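Local coordinates for protein carbohydrate esterase family 2 (CE2) (Chaetomium olivicolor, PDB 4XVH) that probably removes acetyl groups from xylan or related plant polysaccharides, pairing an SGNH/GDSL-type esterase domain with a beta-sandwich, jelly-roll carbohydrate-binding domain, at residues 177-180 with 181-185; 305-309 with 310-314; 315-318 with 319-323. All coordinates share one frame; numbering follows the deposited sequence.

Interaction 1 (177-180 with 181-185); sequences TSPL and MPQLY
With CG anti to the backbone N (chi1 175°) and the chain extended beyond it, Gln183 carries its amide back past the helix start to lie across the ring of Pro179. Gln183 OE1 rests 3.3 Å from Pro179 CB, and its NE2 stands 3.6 Å from Pro179 CG. OE1 also accepts from a water, and that water in turn takes the N-H of Leu180 (Leu180 N to water O 2.9 Å), which ties the N-cap residue to the first turn. Asp194 holds NE2, so the amide is gripped at both ends. Cutting Gln183 back to an alanine would remove the amide and is likely to leave the water with Leu180 N alone of the two partners named, Asp194 without its NE2 mate and Pro179 without this cover. Leu184 approaches the same ring from the helix, its CD2 3.6 Å from Pro179 CB, while the backbone bond from Leu184 N to Leu180 O (3.2 Å) closes the first turn. Within the same turn, Pro182 CD packs on Leu180 CB at 3.7 Å. In the fold, this short helix 181-184 follows the long loop after strand 155-160: Met181 lies on Val159 of that strand, Pro182 meets Phe238 of helix 228-243, and Lys164 and Asn169 bind the Pro179 carbonyl.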
ATOM      1  N   THR A 177      -3.629   3.563 -21.437  1.00 58.14           N
ATOM      2  CA  THR A 177      -4.446   2.381 -21.568  1.00 52.45           C
ATOM      3  C   THR A 177      -3.875   1.087 -20.951  1.00 45.63           C
ATOM      4  O   THR A 177      -4.297  -0.012 -21.283  1.00 46.65           O
ATOM      5  CB  THR A 177      -4.699   2.183 -23.018  1.00 56.16           C
ATOM      6  OG1 THR A 177      -5.496   1.011 -23.217  1.00 57.81           O
ATOM      7  CG2 THR A 177      -3.374   2.137 -23.722  1.00 56.49           C
ATOM      8  N   SER A 178      -2.986   1.221 -19.986  1.00 38.11           N
ATOM      9  CA  SER A 178      -2.440   0.095 -19.254  1.00 33.06           C
ATOM     10  C   SER A 178      -3.438  -0.432 -18.182  1.00 27.89           C
ATOM     11  O   SER A 178      -4.510   0.139 -18.020  1.00 26.87           O
ATOM     12  CB  SER A 178      -1.119   0.538 -18.616  1.00 29.92           C
ATOM     13  OG  SER A 178      -1.375   1.550 -17.664  1.00 28.19           O
ATOM     14  N   PRO A 179      -3.092  -1.529 -17.465  1.00 26.89           N
ATOM     15  CA  PRO A 179      -4.088  -2.112 -16.543  1.00 26.08           C
ATOM     16  C   PRO A 179      -4.603  -1.130 -15.484  1.00 24.14           C
ATOM     17  O   PRO A 179      -3.838  -0.264 -15.034  1.00 23.02           O
ATOM     18  CB  PRO A 179      -3.310  -3.251 -15.870  1.00 25.74           C
ATOM     19  CG  PRO A 179      -2.389  -3.745 -16.991  1.00 27.53           C
ATOM     20  CD  PRO A 179      -1.946  -2.443 -17.668  1.00 27.58           C
ATOM     21  N   LEU A 180      -5.886  -1.273 -15.126  1.00 21.90           N
ATOM     22  CA  LEU A 180      -6.480  -0.601 -13.968  1.00 20.88           C
ATOM     23  C   LEU A 180      -6.226  -1.385 -12.674  1.00 20.67           C
ATOM     24  O   LEU A 180      -5.768  -2.517 -12.717  1.00 20.82           O
ATOM     25  CB  LEU A 180      -7.983  -0.424 -14.188  1.00 21.81           C
ATOM     26  CG  LEU A 180      -8.290   0.211 -15.552  1.00 23.58           C
ATOM     27  CD1 LEU A 180      -9.768   0.088 -15.918  1.00 24.68           C
ATOM     28  CD2 LEU A 180      -7.847   1.695 -15.561  1.00 24.03           C
ATOM     29  N   MET A 181      -6.479  -0.786 -11.520  1.00 19.71           N
ATOM     30  CA  MET A 181      -6.210  -1.507 -10.266  1.00 20.50           C
ATOM     31  C   MET A 181      -6.929  -2.861 -10.128  1.00 20.96           C
ATOM     32  O   MET A 181      -6.328  -3.803  -9.606  1.00 20.28           O
ATOM     33  CB  MET A 181      -6.541  -0.635  -9.048  1.00 20.44           C
ATOM     34  CG  MET A 181      -5.408   0.334  -8.664  1.00 21.32           C
ATOM     35  SD  MET A 181      -3.711  -0.302  -8.794  1.00 20.28           S
ATOM     36  CE  MET A 181      -3.678  -1.577  -7.533  1.00 14.63           C
ATOM     37  N   PRO A 182      -8.199  -2.978 -10.582  1.00 22.19           N
ATOM     38  CA  PRO A 182      -8.832  -4.294 -10.382  1.00 22.61           C
ATOM     39  C   PRO A 182      -8.069  -5.428 -11.074  1.00 22.68           C
ATOM     40  O   PRO A 182      -7.894  -6.503 -10.495  1.00 22.56           O
ATOM     41  CB  PRO A 182     -10.248  -4.108 -10.994  1.00 20.35           C
ATOM     42  CG  PRO A 182     -10.536  -2.601 -10.676  1.00 22.83           C
ATOM     43  CD  PRO A 182      -9.186  -1.961 -11.016  1.00 22.75           C
ATOM     44  N   GLN A 183      -7.607  -5.186 -12.291  1.00 21.56           N
ATOM     45  CA  GLN A 183      -6.806  -6.172 -12.993  1.00 22.50           C
ATOM     46  C   GLN A 183      -5.505  -6.469 -12.245  1.00 21.42           C
ATOM     47  O   GLN A 183      -5.108  -7.624 -12.125  1.00 22.28           O
ATOM     48  CB  GLN A 183      -6.500  -5.695 -14.432  1.00 22.13           C
ATOM     49  CG  GLN A 183      -5.556  -6.586 -15.231  1.00 28.04           C
ATOM     50  CD  GLN A 183      -5.280  -6.014 -16.643  1.00 31.03           C
ATOM     51  OE1 GLN A 183      -5.845  -4.989 -17.017  1.00 32.10           O
ATOM     52  NE2 GLN A 183      -4.413  -6.680 -17.417  1.00 31.01           N
ATOM     53  N   LEU A 184      -4.839  -5.418 -11.777  1.00 20.94           N
ATOM     54  CA  LEU A 184      -3.574  -5.568 -11.078  1.00 19.51           C
ATOM     55  C   LEU A 184      -3.764  -6.372  -9.797  1.00 19.32           C
ATOM     56  O   LEU A 184      -2.900  -7.150  -9.406  1.00 19.01           O
ATOM     57  CB  LEU A 184      -2.972  -4.189 -10.772  1.00 17.35           C
ATOM     58  CG  LEU A 184      -2.530  -3.503 -12.098  1.00 23.13           C
ATOM     59  CD1 LEU A 184      -1.989  -2.089 -11.885  1.00 21.56           C
ATOM     60  CD2 LEU A 184      -1.544  -4.362 -12.895  1.00 22.21           C
ATOM     61  N   TYR A 185      -4.903  -6.165  -9.143  1.00 18.51           N
ATOM     62  CA  TYR A 185      -5.235  -6.916  -7.929  1.00 18.77           C
ATOM     63  C   TYR A 185      -5.354  -8.441  -8.139  1.00 20.38           C
ATOM     64  O   TYR A 185      -5.373  -9.200  -7.150  1.00 19.75           O
ATOM     65  CB  TYR A 185      -6.532  -6.379  -7.327  1.00 17.69           C
ATOM     66  CG  TYR A 185      -6.880  -6.877  -5.932  1.00 18.78           C
ATOM     67  CD1 TYR A 185      -6.170  -6.436  -4.804  1.00 17.63           C
ATOM     68  CD2 TYR A 185      -7.933  -7.752  -5.742  1.00 18.80           C
ATOM     69  CE1 TYR A 185      -6.513  -6.878  -3.530  1.00 18.40           C
ATOM     70  CE2 TYR A 185      -8.270  -8.187  -4.495  1.00 19.13           C
ATOM     71  CZ  TYR A 185      -7.571  -7.767  -3.395  1.00 19.20           C
ATOM     72  OH  TYR A 185      -7.962  -8.212  -2.149  1.00 19.52           O
TER
HETATM   73  O   HOH W   1      -7.509  -3.197 -16.557  1.00 24.41           O

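Interaction 2 (305-309 with 310-314); sequences YHPNA and ATHAA
Asn308 and Thr311 meet where the chain turns into helix 309-327, whose first turn is closed by backbone bonds from His312 N to Asn308 O (3.1 Å) and from Ala313 N to Ala309 O (2.8 Å). Asn308 is the N-cap: its CG sits between the backbone N and the carbonyl carbon (chi1 62°), which swings OD1 over the start of the helix to accept from Thr311 N at 3.0 Å. The bond is nearly straight, with 163° at the hydrogen, and satisfies an N-H of the helix's first turn. Thr311 crosses the asparagine side chain at about a right angle, and its methyl CG2 lies 3.8 Å from Pro307 CB. His312 brings the edge of its imidazole to the carbonyl oxygens of Pro307 and Asn308, with CD2 3.3 Å from Asn308 O; its ND1 is hydrogen-bonded to the backbone N of Tyr144, which helps to fix the ring's rotation. Just upstream, His306 lines the ligand pocket and bonds through NE2 to Ser118 OG, consistent with the catalytic serine-histidine pair of SGNH esterases. Two waters complete the turn: one links Asn308 N to Thr311 OG1, and the other, in the plane of the His312 ring, spans His312 NE2 (2.8 Å) and Pro307 O (2.7 Å).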
ATOM      1  N   TYR A 305       2.514  17.457  -4.693  1.00 19.42           N
ATOM      2  CA  TYR A 305       1.305  17.651  -3.874  1.00 20.03           C
ATOM      3  C   TYR A 305       0.739  16.395  -3.225  1.00 19.77           C
ATOM      4  O   TYR A 305      -0.464  16.350  -2.923  1.00 20.12           O
ATOM      5  CB  TYR A 305       0.204  18.330  -4.705  1.00 21.55           C
ATOM      6  CG  TYR A 305       0.717  19.587  -5.355  1.00 25.57           C
ATOM      7  CD1 TYR A 305       0.744  20.785  -4.660  1.00 27.88           C
ATOM      8  CD2 TYR A 305       1.235  19.569  -6.646  1.00 26.87           C
ATOM      9  CE1 TYR A 305       1.248  21.939  -5.245  1.00 29.33           C
ATOM     10  CE2 TYR A 305       1.736  20.721  -7.230  1.00 28.93           C
ATOM     11  CZ  TYR A 305       1.739  21.895  -6.516  1.00 30.72           C
ATOM     12  OH  TYR A 305       2.240  23.046  -7.082  1.00 33.23           O
ATOM     13  N   HIS A 306       1.576  15.386  -2.975  1.00 18.81           N
ATOM     14  CA  HIS A 306       1.062  14.196  -2.291  1.00 17.47           C
ATOM     15  C   HIS A 306       1.059  14.413  -0.792  1.00 18.52           C
ATOM     16  O   HIS A 306       1.748  15.304  -0.290  1.00 18.13           O
ATOM     17  CB  HIS A 306       1.858  12.937  -2.660  1.00 17.51           C
ATOM     18  CG  HIS A 306       1.478  12.396  -3.998  1.00 18.66           C
ATOM     19  ND1 HIS A 306       1.718  13.094  -5.159  1.00 18.78           N
ATOM     20  CD2 HIS A 306       0.776  11.287  -4.354  1.00 17.85           C
ATOM     21  CE1 HIS A 306       1.242  12.404  -6.184  1.00 20.05           C
ATOM     22  NE2 HIS A 306       0.655  11.313  -5.717  1.00 18.66           N
ATOM     23  N   PRO A 307       0.236  13.627  -0.073  1.00 18.42           N
ATOM     24  CA  PRO A 307       0.175  13.840   1.382  1.00 16.83           C
ATOM     25  C   PRO A 307       1.523  13.597   2.079  1.00 16.22           C
ATOM     26  O   PRO A 307       2.268  12.660   1.727  1.00 15.72           O
ATOM     27  CB  PRO A 307      -0.892  12.827   1.835  1.00 15.40           C
ATOM     28  CG  PRO A 307      -1.824  12.671   0.591  1.00 13.61           C
ATOM     29  CD  PRO A 307      -0.827  12.708  -0.555  1.00 17.32           C
ATOM     30  N   ASN A 308       1.839  14.452   3.045  1.00 16.03           N
ATOM     31  CA  ASN A 308       3.070  14.285   3.816  1.00 16.14           C
ATOM     32  C   ASN A 308       2.814  13.392   5.028  1.00 17.34           C
ATOM     33  O   ASN A 308       1.747  12.804   5.141  1.00 14.07           O
ATOM     34  CB  ASN A 308       3.649  15.643   4.237  1.00 17.42           C
ATOM     35  CG  ASN A 308       2.730  16.439   5.143  1.00 18.77           C
ATOM     36  OD1 ASN A 308       1.744  15.929   5.684  1.00 18.77           O
ATOM     37  ND2 ASN A 308       3.094  17.709   5.359  1.00 20.27           N
ATOM     38  N   ALA A 309       3.812  13.243   5.892  1.00 18.33           N
ATOM     39  CA  ALA A 309       3.704  12.279   6.997  1.00 17.88           C
ATOM     40  C   ALA A 309       2.556  12.655   7.942  1.00 17.77           C
ATOM     41  O   ALA A 309       1.795  11.791   8.388  1.00 14.40           O
ATOM     42  CB  ALA A 309       5.062  12.202   7.767  1.00 15.38           C
ATOM     43  N   ALA A 310       2.429  13.951   8.257  1.00 17.39           N
ATOM     44  CA  ALA A 310       1.383  14.392   9.170  1.00 17.38           C
ATOM     45  C   ALA A 310      -0.006  14.095   8.625  1.00 18.04           C
ATOM     46  O   ALA A 310      -0.911  13.667   9.361  1.00 16.80           O
ATOM     47  CB  ALA A 310       1.520  15.922   9.486  1.00 19.56           C
ATOM     48  N   THR A 311      -0.198  14.347   7.341  1.00 18.57           N
ATOM     49  CA  THR A 311      -1.505  14.107   6.733  1.00 17.62           C
ATOM     50  C   THR A 311      -1.842  12.618   6.729  1.00 17.14           C
ATOM     51  O   THR A 311      -2.976  12.223   7.034  1.00 14.94           O
ATOM     52  CB  THR A 311      -1.555  14.686   5.290  1.00 20.06           C
ATOM     53  OG1 THR A 311      -1.359  16.113   5.360  1.00 18.56           O
ATOM     54  CG2 THR A 311      -2.907  14.409   4.624  1.00 18.29           C
ATOM     55  N   HIS A 312      -0.856  11.783   6.400  1.00 16.42           N
ATOM     56  CA  HIS A 312      -1.074  10.345   6.488  1.00 14.38           C
ATOM     57  C   HIS A 312      -1.375   9.918   7.936  1.00 14.58           C
ATOM     58  O   HIS A 312      -2.241   9.107   8.164  1.00 15.51           O
ATOM     59  CB  HIS A 312       0.164   9.592   5.981  1.00 12.62           C
ATOM     60  CG  HIS A 312       0.200   9.403   4.498  1.00 13.78           C
ATOM     61  ND1 HIS A 312      -0.593   8.475   3.846  1.00 13.94           N
ATOM     62  CD2 HIS A 312       0.950  10.003   3.535  1.00 13.77           C
ATOM     63  CE1 HIS A 312      -0.320   8.496   2.553  1.00 15.18           C
ATOM     64  NE2 HIS A 312       0.601   9.432   2.330  1.00 14.52           N
ATOM     65  N   ALA A 313      -0.632  10.432   8.910  1.00 14.97           N
ATOM     66  CA  ALA A 313      -0.771   9.913  10.257  1.00 15.69           C
ATOM     67  C   ALA A 313      -2.182  10.253  10.771  1.00 17.32           C
ATOM     68  O   ALA A 313      -2.831   9.441  11.451  1.00 17.04           O
ATOM     69  CB  ALA A 313       0.317  10.475  11.176  1.00 17.28           C
ATOM     70  N   ALA A 314      -2.660  11.457  10.445  1.00 18.40           N
ATOM     71  CA  ALA A 314      -3.994  11.893  10.885  1.00 17.39           C
ATOM     72  C   ALA A 314      -5.104  10.980  10.327  1.00 17.13           C
ATOM     73  O   ALA A 314      -6.030  10.572  11.052  1.00 15.23           O
ATOM     74  CB  ALA A 314      -4.227  13.341  10.483  1.00 17.36           C
TER
HETATM   75  O   HOH W   2       1.944  10.520   0.072  1.00 20.15           O
HETATM   76  O   HOH W   3      -0.203  16.712   3.147  1.00 16.50           O

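Interaction 3 (315-318 with 319-323); sequences EGEV and LAKAI
Glu315 to Leu319 opens a run of four backbone hydrogen bonds, each joining a carbonyl to the N-H four residues on, the regular alpha-helical pattern of helix 309-327. Leu319 N to Glu315 O is the shortest at 2.7 Å, followed by Ala320 N to Gly316 O at 2.8 Å; the other two, Lys321 N to Glu317 O and Ala322 N to Val318 O, are somewhat longer. Among side chains, the charged pair is Glu317 and Lys321, one turn apart. Lys321 turns CG beside its own backbone N (chi1 -66°), where CG lies 3.4 Å from Glu317 O, and then extends. The Glu317 chain bends at chi2, crossing the lysine obliquely, and its OE1 comes within 3.6 Å of Lys321 CE. Lys321 NZ stays 4.7 Å from Glu317 OE1, so the opposite charges probably attract without forming a salt bridge. Van der Waals contact with the preceding turn is made by beta carbons against carbonyl oxygens: Leu319 CB lies 3.3 Å from Glu315 O, and Ala320 CB lies equally near Gly316 O. Beyond the helix, Leu319 and Ala320 pack on helix 144-151, Val318 and Ala322 on strand 289-292, and Leu319 and Ile323 on strand 207-211 of the parallel sheet.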
ATOM      1  N   GLU A 315      -5.012  10.603   9.059  1.00 16.53           N
ATOM      2  CA  GLU A 315      -6.062   9.731   8.489  1.00 16.23           C
ATOM      3  C   GLU A 315      -5.867   8.285   8.949  1.00 15.53           C
ATOM      4  O   GLU A 315      -6.826   7.495   9.020  1.00 15.74           O
ATOM      5  CB  GLU A 315      -6.062   9.802   6.959  1.00 16.84           C
ATOM      6  CG  GLU A 315      -7.197   9.043   6.259  1.00 17.39           C
ATOM      7  CD  GLU A 315      -8.573   9.643   6.471  1.00 19.06           C
ATOM      8  OE1 GLU A 315      -8.681  10.742   7.084  1.00 18.92           O
ATOM      9  OE2 GLU A 315      -9.550   8.992   6.010  1.00 17.61           O
ATOM     10  N   GLY A 316      -4.630   7.937   9.285  1.00 14.16           N
ATOM     11  CA  GLY A 316      -4.372   6.607   9.828  1.00 14.91           C
ATOM     12  C   GLY A 316      -5.195   6.404  11.089  1.00 14.59           C
ATOM     13  O   GLY A 316      -5.789   5.339  11.324  1.00 14.57           O
ATOM     14  N   GLU A 317      -5.247   7.442  11.912  1.00 16.02           N
ATOM     15  CA  GLU A 317      -6.053   7.388  13.146  1.00 19.62           C
ATOM     16  C   GLU A 317      -7.534   7.308  12.845  1.00 19.92           C
ATOM     17  O   GLU A 317      -8.272   6.533  13.459  1.00 15.39           O
ATOM     18  CB  GLU A 317      -5.800   8.623  14.015  1.00 25.89           C
ATOM     19  CG  GLU A 317      -4.835   8.361  15.122  1.00 34.51           C
ATOM     20  CD  GLU A 317      -5.319   7.249  16.083  1.00 41.21           C
ATOM     21  OE1 GLU A 317      -6.400   7.383  16.729  1.00 42.76           O
ATOM     22  OE2 GLU A 317      -4.597   6.229  16.177  1.00 44.89           O
ATOM     23  N   VAL A 318      -7.985   8.135  11.909  1.00 18.46           N
ATOM     24  CA  VAL A 318      -9.388   8.086  11.508  1.00 19.52           C
ATOM     25  C   VAL A 318      -9.750   6.677  11.017  1.00 18.32           C
ATOM     26  O   VAL A 318     -10.769   6.102  11.398  1.00 15.35           O
ATOM     27  CB  VAL A 318      -9.688   9.109  10.396  1.00 19.24           C
ATOM     28  CG1 VAL A 318     -11.019   8.818   9.727  1.00 18.78           C
ATOM     29  CG2 VAL A 318      -9.645  10.542  10.967  1.00 19.14           C
ATOM     30  N   LEU A 319      -8.907   6.121  10.157  1.00 16.23           N
ATOM     31  CA  LEU A 319      -9.226   4.831   9.557  1.00 14.56           C
ATOM     32  C   LEU A 319      -9.130   3.704  10.578  1.00 14.74           C
ATOM     33  O   LEU A 319      -9.979   2.795  10.601  1.00 16.01           O
ATOM     34  CB  LEU A 319      -8.303   4.576   8.360  1.00 13.74           C
ATOM     35  CG  LEU A 319      -8.465   3.224   7.679  1.00 14.31           C
ATOM     36  CD1 LEU A 319      -9.904   3.052   7.146  1.00 14.18           C
ATOM     37  CD2 LEU A 319      -7.369   3.072   6.568  1.00 12.82           C
ATOM     38  N   ALA A 320      -8.127   3.762  11.450  1.00 14.39           N
ATOM     39  CA  ALA A 320      -8.039   2.757  12.497  1.00 14.94           C
ATOM     40  C   ALA A 320      -9.330   2.715  13.335  1.00 16.14           C
ATOM     41  O   ALA A 320      -9.870   1.630  13.621  1.00 17.15           O
ATOM     42  CB  ALA A 320      -6.834   3.020  13.392  1.00 16.10           C
ATOM     43  N   LYS A 321      -9.833   3.885  13.739  1.00 16.41           N
ATOM     44  CA  LYS A 321     -11.050   3.908  14.551  1.00 16.68           C
ATOM     45  C   LYS A 321     -12.269   3.375  13.769  1.00 18.71           C
ATOM     46  O   LYS A 321     -13.142   2.712  14.327  1.00 18.39           O
ATOM     47  CB  LYS A 321     -11.364   5.333  15.047  1.00 22.60           C
ATOM     48  CG  LYS A 321     -10.357   5.940  16.036  1.00 23.88           C
ATOM     49  CD  LYS A 321     -10.937   7.246  16.556  1.00 26.20           C
ATOM     50  CE  LYS A 321      -9.916   8.137  17.213  1.00 26.01           C
ATOM     51  NZ  LYS A 321     -10.489   9.546  17.340  1.00 25.24           N
ATOM     52  N   ALA A 322     -12.346   3.719  12.494  1.00 18.61           N
ATOM     53  CA  ALA A 322     -13.493   3.317  11.676  1.00 18.75           C
ATOM     54  C   ALA A 322     -13.524   1.798  11.478  1.00 18.93           C
ATOM     55  O   ALA A 322     -14.588   1.198  11.473  1.00 20.02           O
ATOM     56  CB  ALA A 322     -13.442   4.014  10.344  1.00 18.65           C
ATOM     57  N   ILE A 323     -12.359   1.194  11.255  1.00 16.88           N
ATOM     58  CA  ILE A 323     -12.273  -0.243  11.084  1.00 15.71           C
ATOM     59  C   ILE A 323     -12.614  -0.887  12.418  1.00 16.51           C
ATOM     60  O   ILE A 323     -13.425  -1.846  12.481  1.00 17.40           O
ATOM     61  CB  ILE A 323     -10.857  -0.684  10.613  1.00 15.84           C
ATOM     62  CG1 ILE A 323     -10.571  -0.123   9.204  1.00 14.21           C
ATOM     63  CG2 ILE A 323     -10.726  -2.197  10.687  1.00 17.36           C
ATOM     64  CD1 ILE A 323      -9.142  -0.399   8.663  1.00 13.45           C
TER

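Interactions 2 and 3 are successive parts of helix 309-327: the capped start, then the middle, with centres 14 Å apart and adjoining in sequence. Tyr144 links them from outside, its backbone N bound to His312 of interaction 2, and the side chains of Glu315 and Leu319 of interaction 3 touch the same residue. Interaction 1 is separate, its centre 25 Å from that of interaction 2 and 27 Å from that of interaction 3, with nearest atoms about 13 Å away in both cases. The pocket holding the bound polyethylene glycol chain lies near two of them: His306 of interaction 2 touches the ligand, and the side chain of Met181 in interaction 1 stands about 9 Å from it.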